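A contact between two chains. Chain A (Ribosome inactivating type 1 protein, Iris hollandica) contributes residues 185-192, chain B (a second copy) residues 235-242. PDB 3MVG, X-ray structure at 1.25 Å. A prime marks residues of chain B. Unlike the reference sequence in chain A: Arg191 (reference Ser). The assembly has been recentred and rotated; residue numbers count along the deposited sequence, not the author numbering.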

# COMPACT_ATOMS: atom_id res chain seq x y z
N TYR A 185 5.08 -6.98 15.25
CA TYR A 185 3.77 -6.55 14.79
C TYR A 185 3.29 -5.33 15.55
O TYR A 185 2.90 -5.42 16.71
CB TYR A 185 2.75 -7.68 14.97
CG TYR A 185 3.13 -8.94 14.24
CD1 TYR A 185 3.67 -10.04 14.91
CD2 TYR A 185 3.00 -9.01 12.85
CE1 TYR A 185 4.04 -11.18 14.23
CE2 TYR A 185 3.36 -10.15 12.16
CZ TYR A 185 3.89 -11.23 12.86
OH TYR A 185 4.25 -12.37 12.18
N ASP A 186 3.31 -4.18 14.89
CA ASP A 186 2.91 -2.93 15.53
C ASP A 186 1.43 -2.66 15.30
O ASP A 186 0.82 -3.21 14.39
CB ASP A 186 3.73 -1.77 14.97
CG ASP A 186 5.21 -1.88 15.29
OD1 ASP A 186 5.59 -2.58 16.26
OD2 ASP A 186 6.01 -1.26 14.56
N ASN A 187 0.87 -1.79 16.14
CA ASN A 187 -0.53 -1.43 16.08
C ASN A 187 -0.74 -0.01 15.64
O ASN A 187 0.14 0.84 15.82
CB ASN A 187 -1.16 -1.62 17.46
CG ASN A 187 -1.29 -3.07 17.84
OD1 ASN A 187 -1.44 -3.93 16.99
ND2 ASN A 187 -1.23 -3.34 19.14
N PHE A 188 -1.90 0.25 15.06
CA PHE A 188 -2.37 1.62 14.83
C PHE A 188 -3.85 1.64 15.17
O PHE A 188 -4.49 0.59 15.29
CB PHE A 188 -2.10 2.06 13.38
CG PHE A 188 -2.99 1.40 12.36
CD1 PHE A 188 -2.66 0.16 11.83
CD2 PHE A 188 -4.16 2.03 11.91
CE1 PHE A 188 -3.48 -0.46 10.89
CE2 PHE A 188 -4.98 1.42 10.98
CZ PHE A 188 -4.65 0.17 10.47
N ARG A 189 -4.39 2.84 15.34
CA ARG A 189 -5.83 3.01 15.47
C ARG A 189 -6.32 3.81 14.27
O ARG A 189 -5.65 4.76 13.86
CB ARG A 189 -6.18 3.72 16.77
CG ARG A 189 -5.91 2.85 17.97
CD ARG A 189 -6.07 3.59 19.27
NE ARG A 189 -6.00 2.66 20.40
CZ ARG A 189 -6.37 2.96 21.64
NH1 ARG A 189 -6.85 4.16 21.93
NH2 ARG A 189 -6.26 2.04 22.59
N PRO A 190 -7.46 3.41 13.68
CA PRO A 190 -7.90 4.06 12.45
C PRO A 190 -8.20 5.53 12.68
O PRO A 190 -8.86 5.89 13.66
CB PRO A 190 -9.17 3.29 12.07
CG PRO A 190 -9.67 2.74 13.35
CD PRO A 190 -8.44 2.41 14.15
N ARG A 191 -7.68 6.35 11.78
CA ARG A 191 -7.82 7.80 11.84
C ARG A 191 -9.22 8.21 11.36
O ARG A 191 -9.95 7.39 10.80
CB ARG A 191 -6.72 8.44 10.99
CG ARG A 191 -6.84 8.11 9.51
CD ARG A 191 -5.65 8.53 8.66
NE ARG A 191 -4.64 7.49 8.54
CZ ARG A 191 -3.52 7.44 9.27
NH1 ARG A 191 -3.27 8.37 10.18
NH2 ARG A 191 -2.67 6.45 9.09
N VAL A 192 -9.59 9.47 11.59
CA VAL A 192 -10.80 10.05 11.02
C VAL A 192 -10.85 9.83 9.50
O VAL A 192 -11.91 9.62 8.91
CB VAL A 192 -10.89 11.56 11.39
CG1 VAL A 192 -11.90 12.30 10.52
CG2 VAL A 192 -11.24 11.71 12.88
N VAL B 235 6.28 8.85 15.37
CA VAL B 235 6.84 7.79 14.55
C VAL B 235 5.76 6.86 14.01
O VAL B 235 5.86 6.38 12.87
CB VAL B 235 7.97 7.02 15.29
CG1 VAL B 235 9.10 7.97 15.66
CG2 VAL B 235 7.46 6.27 16.52
N GLU B 236 4.71 6.62 14.79
CA GLU B 236 3.63 5.76 14.36
C GLU B 236 2.97 6.32 13.09
O GLU B 236 2.75 5.58 12.13
CB GLU B 236 2.60 5.58 15.48
CG GLU B 236 1.47 4.61 15.16
CD GLU B 236 0.29 5.25 14.46
OE1 GLU B 236 -0.12 4.74 13.40
OE2 GLU B 236 -0.23 6.27 14.97
N LYS B 237 2.70 7.62 13.09
CA LYS B 237 2.10 8.27 11.94
C LYS B 237 3.04 8.24 10.73
O LYS B 237 2.61 8.01 9.61
CB LYS B 237 1.70 9.70 12.29
CG LYS B 237 0.89 10.41 11.22
CD LYS B 237 -0.61 10.18 11.35
CE LYS B 237 -1.37 11.10 10.39
NZ LYS B 237 -2.84 11.05 10.60
N ALA B 238 4.34 8.46 10.96
CA ALA B 238 5.31 8.44 9.87
C ALA B 238 5.35 7.06 9.22
O ALA B 238 5.36 6.93 7.99
CB ALA B 238 6.68 8.85 10.36
N ARG B 239 5.34 6.03 10.05
CA ARG B 239 5.42 4.67 9.56
C ARG B 239 4.11 4.24 8.91
O ARG B 239 4.13 3.57 7.86
CB ARG B 239 5.83 3.73 10.70
CG ARG B 239 6.34 2.37 10.23
CD ARG B 239 6.70 1.46 11.40
NE ARG B 239 5.60 1.39 12.35
CZ ARG B 239 5.64 1.81 13.61
NH1 ARG B 239 6.75 2.30 14.16
NH2 ARG B 239 4.54 1.71 14.34
N THR B 240 2.99 4.62 9.51
CA THR B 240 1.67 4.14 9.10
C THR B 240 1.06 4.94 7.95
O THR B 240 0.62 4.35 6.95
CB THR B 240 0.70 4.10 10.31
OG1 THR B 240 1.27 3.29 11.34
CG2 THR B 240 -0.66 3.54 9.93
N PHE B 241 1.03 6.26 8.09
CA PHE B 241 0.43 7.17 7.11
C PHE B 241 1.36 7.43 5.92
O PHE B 241 0.96 7.30 4.76
CB PHE B 241 0.02 8.48 7.79
CG PHE B 241 -0.60 9.49 6.87
CD1 PHE B 241 -1.94 9.38 6.50
CD2 PHE B 241 0.14 10.56 6.38
CE1 PHE B 241 -2.52 10.32 5.64
CE2 PHE B 241 -0.43 11.50 5.52
CZ PHE B 241 -1.77 11.38 5.16
N CYS B 242 2.61 7.80 6.19
CA CYS B 242 3.58 8.09 5.13
C CYS B 242 4.18 6.83 4.54
O CYS B 242 4.73 6.85 3.43
CB CYS B 242 4.71 8.96 5.66
SG CYS B 242 4.19 10.51 6.39
O HOH W 1 2.81 1.45 16.84
O HOH W 2 -2.69 5.14 15.54
O HOH W 3 -1.79 6.44 12.18

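How does an extended segment of chain A hold on to a helix of chain B when no direct hydrogen bond joins them? Water carries much of the polar contact. Water 1 donates to Asn187 O (2.9 Å) and accepts a weak bond from Arg239′ NH2 (3.1 Å). Water 2 accepts from Arg189 N (2.9 Å) and donates weakly to Glu236′ OE2 (2.8 Å). Water 3 donates to Glu236′ OE1 (2.7 Å) and accepts a weak bond from Arg191 NH1 (3.1 Å). Each water thus links a backbone or guanidinium group of chain A to a charged side chain of the helix.

Why does Glu236′ fold over as it does? Its chi1 is t, but chi2 is m at -88°, so the chain bends and sets the carboxylate beside Phe188 and within reach of two waters. Glu236′ OE1 lies 3.3 Å from Phe188 CB and also 2.9 Å from Thr240′ OG1, one turn along the helix. Phe188 adopts p: its CA-to-CB bond points toward the helix, yet the ring leads away from it. Even so, Phe188 CG stays 4.0 Å from Thr240′ CG2, a methyl that meets the ring obliquely.

What does the salt bridge between Asp186 and Arg239′ look like? The CA-to-CB bond of Arg239′ points sideways, but the chain runs out through two t torsions and turns at chi3 (p, 51°), bringing its end nearer to chain A. Asp186 OD2 sits over one face of the guanidinium, 3.2 Å from Arg239′ CZ and 3.3 Å from Arg239′ NH2. No N-H points at the oxygen, so the attraction is one of charge alone. The guanidinium nitrogens are hydrogen-bonded elsewhere in the structure.

How does Arg191, which differs from the reference sequence, fit against the helix? Its CA-to-CB bond points toward chain B, and the side chain is p then t before chi3, at 91°, turns between the usual wells. The guanidinium then lies with one face against Phe241′, whose CB is 3.6 Å from Arg191 NH2, while the methyl Thr240′ CG2 approaches the same nitrogen at 3.6 Å near the guanidinium plane.

Is every close approach favourable? Arg191 NH1 and Lys237′ NZ are only 2.7 Å apart, yet both are donors and, if protonated as usual, both are positive. Lys237′ starts sideways and bends at chi2 (p, 88°) before extending through two t torsions to this point. The closeness is therefore no hydrogen bond but a crowding of like charges.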